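Side-chain contacts in cell wall surface anchor family protein (Streptococcus pneumoniae, PDB 4OQ1), which serves as an ancillary pilin of the pneumococcal pilus, where it probably attaches the base of the fibre to the bacterial cell wall: residues Y37-V40 / V41-P45; D65-Q68 / I69-L73. The protein carries 3 engineered substitutions. All coordinates share one frame; numbering follows the deposited sequence.

Contact 1: residues Y37-V40 / V41-P45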
loop_
_atom_site.group_PDB
_atom_site.type_symbol
_atom_site.label_atom_id
_atom_site.label_comp_id
_atom_site.label_asym_id
_atom_site.label_seq_id
_atom_site.Cartn_x
_atom_site.Cartn_y
_atom_site.Cartn_z
ATOM N N TYR A 37 -15.656 12.703 7.799
ATOM C CA TYR A 37 -15.673 14.061 7.334
ATOM C C TYR A 37 -14.261 14.597 7.050
ATOM O O TYR A 37 -14.038 15.078 5.989
ATOM C CB TYR A 37 -16.374 15.033 8.305
ATOM C CG TYR A 37 -16.404 16.471 7.806
ATOM C CD1 TYR A 37 -17.370 16.896 6.837
ATOM C CD2 TYR A 37 -15.456 17.405 8.221
ATOM C CE1 TYR A 37 -17.395 18.192 6.377
ATOM C CE2 TYR A 37 -15.465 18.700 7.726
ATOM C CZ TYR A 37 -16.421 19.109 6.834
ATOM O OH TYR A 37 -16.436 20.421 6.345
ATOM N N GLN A 38 -13.331 14.537 8.029
ATOM C CA GLN A 38 -11.956 15.117 7.849
ATOM C C GLN A 38 -11.268 14.584 6.644
ATOM O O GLN A 38 -10.735 15.347 5.867
ATOM C CB GLN A 38 -11.006 14.868 9.025
ATOM C CG GLN A 38 -11.585 15.065 10.420
ATOM C CD GLN A 38 -12.293 16.381 10.598
ATOM O OE1 GLN A 38 -13.411 16.450 11.136
ATOM N NE2 GLN A 38 -11.632 17.445 10.187
ATOM N N GLU A 39 -11.236 13.268 6.520
ATOM C CA GLU A 39 -10.600 12.634 5.352
ATOM C C GLU A 39 -11.217 12.980 3.995
ATOM O O GLU A 39 -10.526 13.188 3.047
ATOM C CB GLU A 39 -10.570 11.097 5.523
ATOM C CG GLU A 39 -9.724 10.361 4.453
ATOM C CD GLU A 39 -9.498 8.878 4.730
ATOM O OE1 GLU A 39 -10.421 8.071 4.475
ATOM O OE2 GLU A 39 -8.395 8.483 5.198
ATOM N N VAL A 40 -12.537 12.926 3.888
ATOM C CA VAL A 40 -13.205 13.381 2.670
ATOM C C VAL A 40 -12.777 14.780 2.333
ATOM O O VAL A 40 -12.353 15.051 1.215
ATOM C CB VAL A 40 -14.756 13.406 2.870
ATOM C CG1 VAL A 40 -15.420 14.091 1.723
ATOM C CG2 VAL A 40 -15.306 11.991 3.120
ATOM N N VAL A 41 -12.863 15.689 3.305
ATOM C CA VAL A 41 -12.463 17.084 3.040
ATOM C C VAL A 41 -11.020 17.117 2.534
ATOM O O VAL A 41 -10.697 17.743 1.517
ATOM C CB VAL A 41 -12.577 17.890 4.339
ATOM C CG1 VAL A 41 -11.772 19.163 4.275
ATOM C CG2 VAL A 41 -14.010 18.161 4.686
ATOM N N SER A 42 -10.157 16.369 3.199
ATOM C CA SER A 42 -8.745 16.346 2.801
ATOM C C SER A 42 -8.626 15.992 1.348
ATOM O O SER A 42 -7.727 16.410 0.689
ATOM C CB SER A 42 -7.955 15.404 3.669
ATOM O OG SER A 42 -8.216 14.075 3.336
ATOM N N GLN A 43 -9.565 15.255 0.805
ATOM C CA GLN A 43 -9.419 14.832 -0.566
ATOM C C GLN A 43 -9.938 15.881 -1.549
ATOM O O GLN A 43 -9.798 15.668 -2.772
ATOM C CB GLN A 43 -10.145 13.517 -0.820
ATOM C CG GLN A 43 -9.690 12.277 -0.078
ATOM C CD GLN A 43 -10.690 11.139 -0.343
ATOM O OE1 GLN A 43 -10.727 10.555 -1.446
ATOM N NE2 GLN A 43 -11.534 10.846 0.646
ATOM N N LEU A 44 -10.508 16.994 -1.052
ATOM C CA LEU A 44 -11.032 18.016 -1.962
ATOM C C LEU A 44 -9.968 18.939 -2.525
ATOM O O LEU A 44 -9.177 19.492 -1.782
ATOM C CB LEU A 44 -12.042 18.895 -1.310
ATOM C CG LEU A 44 -13.283 18.174 -0.839
ATOM C CD1 LEU A 44 -14.225 19.222 -0.312
ATOM C CD2 LEU A 44 -13.918 17.377 -1.972
ATOM N N PRO A 45 -10.007 19.172 -3.825
ATOM C CA PRO A 45 -9.036 20.175 -4.326
ATOM C C PRO A 45 -9.213 21.514 -3.657
ATOM O O PRO A 45 -8.238 22.068 -3.135
ATOM C CB PRO A 45 -9.350 20.258 -5.808
ATOM C CG PRO A 45 -9.883 18.912 -6.139
ATOM C CD PRO A 45 -10.687 18.468 -4.924
#

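Contact 2: residues D65-Q68 / I69-L73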
loop_
_atom_site.group_PDB
_atom_site.type_symbol
_atom_site.label_atom_id
_atom_site.label_comp_id
_atom_site.label_asym_id
_atom_site.label_seq_id
_atom_site.Cartn_x
_atom_site.Cartn_y
_atom_site.Cartn_z
ATOM N N ASP A 65 -44.177 12.655 5.084
ATOM C CA ASP A 65 -44.081 11.497 4.217
ATOM C C ASP A 65 -42.646 11.205 3.712
ATOM O O ASP A 65 -42.438 10.354 2.834
ATOM C CB ASP A 65 -44.968 11.632 2.983
ATOM C CG ASP A 65 -46.461 11.632 3.300
ATOM O OD1 ASP A 65 -46.915 10.713 4.057
ATOM O OD2 ASP A 65 -47.105 12.564 2.786
ATOM N N ARG A 66 -41.673 11.801 4.357
ATOM C CA ARG A 66 -40.273 11.683 3.916
ATOM C C ARG A 66 -39.723 10.301 3.700
ATOM O O ARG A 66 -38.983 10.096 2.727
ATOM C CB ARG A 66 -39.330 12.471 4.847
ATOM C CG ARG A 66 -39.395 12.056 6.310
ATOM C CD ARG A 66 -38.674 13.042 7.168
ATOM N NE ARG A 66 -38.707 12.607 8.561
ATOM C CZ ARG A 66 -39.730 12.737 9.380
ATOM N NH1 ARG A 66 -40.882 13.321 9.014
ATOM N NH2 ARG A 66 -39.615 12.267 10.614
ATOM N N VAL A 67 -40.117 9.293 4.535
ATOM C CA VAL A 67 -39.636 7.936 4.303
ATOM C C VAL A 67 -40.074 7.402 2.932
ATOM O O VAL A 67 -39.282 6.896 2.144
ATOM C CB VAL A 67 -40.070 6.953 5.481
ATOM C CG1 VAL A 67 -39.885 5.525 5.121
ATOM C CG2 VAL A 67 -39.296 7.313 6.741
ATOM N N GLN A 68 -41.341 7.569 2.617
ATOM C CA GLN A 68 -41.895 7.046 1.389
ATOM C C GLN A 68 -41.407 7.866 0.170
ATOM O O GLN A 68 -41.088 7.278 -0.887
ATOM C CB GLN A 68 -43.406 7.101 1.485
ATOM C CG GLN A 68 -43.994 6.247 2.664
ATOM C CD GLN A 68 -43.619 6.631 4.145
ATOM O OE1 GLN A 68 -43.380 7.795 4.463
ATOM N NE2 GLN A 68 -43.620 5.597 5.077
ATOM N N ILE A 69 -41.317 9.170 0.328
ATOM C CA ILE A 69 -40.861 10.071 -0.761
ATOM C C ILE A 69 -39.448 9.688 -1.219
ATOM O O ILE A 69 -39.177 9.404 -2.429
ATOM C CB ILE A 69 -40.953 11.547 -0.359
ATOM C CG1 ILE A 69 -42.398 12.041 -0.235
ATOM C CG2 ILE A 69 -40.229 12.483 -1.406
ATOM C CD1 ILE A 69 -42.423 13.377 0.487
ATOM N N VAL A 70 -38.555 9.591 -0.244
ATOM C CA VAL A 70 -37.204 9.250 -0.496
ATOM C C VAL A 70 -37.106 7.888 -1.151
ATOM O O VAL A 70 -36.399 7.748 -2.113
ATOM C CB VAL A 70 -36.340 9.322 0.769
ATOM C CG1 VAL A 70 -34.967 8.633 0.604
ATOM C CG2 VAL A 70 -36.251 10.786 1.249
ATOM N N ARG A 71 -37.834 6.884 -0.610
ATOM C CA ARG A 71 -37.982 5.639 -1.376
ATOM C C ARG A 71 -38.546 5.763 -2.774
ATOM O O ARG A 71 -38.130 5.035 -3.700
ATOM C CB ARG A 71 -38.893 4.675 -0.570
ATOM C CG ARG A 71 -39.075 3.312 -1.241
ATOM C CD ARG A 71 -40.284 2.591 -0.694
ATOM N NE ARG A 71 -40.295 2.683 0.756
ATOM C CZ ARG A 71 -41.347 2.384 1.504
ATOM N NH1 ARG A 71 -42.479 1.961 0.927
ATOM N NH2 ARG A 71 -41.258 2.503 2.834
ATOM N N ASP A 72 -39.523 6.602 -2.973
ATOM C CA ASP A 72 -40.158 6.657 -4.278
ATOM C C ASP A 72 -39.309 7.418 -5.301
ATOM O O ASP A 72 -39.405 7.183 -6.504
ATOM C CB ASP A 72 -41.568 7.239 -4.257
ATOM C CG ASP A 72 -42.580 6.323 -3.477
ATOM O OD1 ASP A 72 -42.322 5.108 -3.296
ATOM O OD2 ASP A 72 -43.595 6.855 -3.047
ATOM N N LEU A 73 -38.442 8.295 -4.830
ATOM C CA LEU A 73 -37.504 8.884 -5.759
ATOM C C LEU A 73 -36.137 8.188 -5.965
ATOM O O LEU A 73 -35.369 8.615 -6.811
ATOM C CB LEU A 73 -37.270 10.303 -5.304
ATOM C CG LEU A 73 -38.516 11.148 -5.282
ATOM C CD1 LEU A 73 -38.132 12.435 -4.592
ATOM C CD2 LEU A 73 -39.087 11.351 -6.640
#

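Contact 1: residues Y37-V40 / V41-P45
The phenol ring of Tyr-37 receives the CG2 methyl of Val-41 over one face and has Gln-38 OE1 at its edge, in the ring plane, while Gln-38 NE2 is hydrogen-bonded to Glu-95 O. The methyl sits 3.6 Å from the ring centroid, 22° off the normal, a CH-pi contact displaced toward the CE2-CZ rim. It closes tightly, with Val-41 CG2 3.4 Å from Tyr-37 CZ. Two torsions make the meeting possible: the ring lies anti to the Tyr-37 nitrogen (chi1 -179°), which sends it along the helix toward the next turn, while Val-41 turns CG2 back beside its own nitrogen. A beta-branched residue suits this place, since one branch can meet the ring while the side chain also touches Phe-93 on strand 85-93. The Tyr-37 hydroxyl is bonded to the carbonyl of Leu-94, which fixes the far end of the ring. In the backbone, Val-41 N donates to Tyr-37 O at 3.0 Å. Ser-42 OG turns back onto Glu-39 O, although the 2.5 Å between them is very short and the exact length doubtful. Gln-43 N then gives its better bond to Val-40 O, 2.8 Å away, and a weak one to Glu-39 O: the helix tightens toward three-residue spacing as it runs out. On this polar flank Glu-39 pairs with Arg-189 and Gln-43 OE1 with Ser-191. The chemistry therefore implies a two-sided helix, apolar and aromatic against its own sheet, charged and amide-bearing toward the following prealbumin-like domain.

Contact 2: residues D65-Q68 / I69-L73
Ile-69 folds back over the carbonyl of Asp-65 one turn earlier in helix 66-73, an amphipathic helix in the connection between strands 50-56 and 85-93 of the N-terminal domain. Its CB lies 3.7 Å from Asp-65 O. Next comes CG1, set beside the Ile-69 nitrogen (chi1 -70°) and thus alongside the same oxygen at 3.5 Å. At the tip, CD1 reaches the Asp-65 CB at 4.0 Å, an apolar touch that leaves the carboxylate pointing elsewhere. Isoleucine fits because the helix turns this side inward, where its side chain also packs on Leu-57, Tyr-61 and Leu-126. Asp-65 occupies the N-cap position without a capping bond from its side chain; its carbonyl instead accepts Ile-69 N at 3.0 Å. Val-70 repeats the pattern one residue on, its CG2 against Arg-66 O, and it too touches Leu-126. Arg-66 itself turns away to Tyr-63, bonding its carbonyl and making a cation-pi contact with its ring. On the outer surface a long, charged residue is at home: Arg-71 leaves the helix extended, then bends at chi3 (-46°), bringing its guanidinium obliquely across Val-67. There NH2 comes to 4.0 Å from Val-67 CG1, a loose van der Waals touch of a guanidinium nitrogen on a methyl. Near the far end, Asp-72 N donates to Gln-68 O over 2.7 Å, with the N-H angle bent to 141°.

How the contacts relate
Each contact lies within its own short helix of the N-terminal domain, contact 1 running on into the loop after helix 37-42, and their centres are 30 Å apart in a protein that is otherwise largely strand. Contact 1 is partly buried and lies where that domain meets the next, so its aromatic face and its polar flank find partners in different parts of the chain. Contact 2 is a surface contact: of its touching residues Ile-69 alone is buried. Both share backbone bonds between residues four apart. Contact 1 adds CH-pi packing, a serine hydroxyl bond and a three-residue ending; contact 2 instead has an apolar side that packs on Leu-126 of strand 120-129 and on nearby loops.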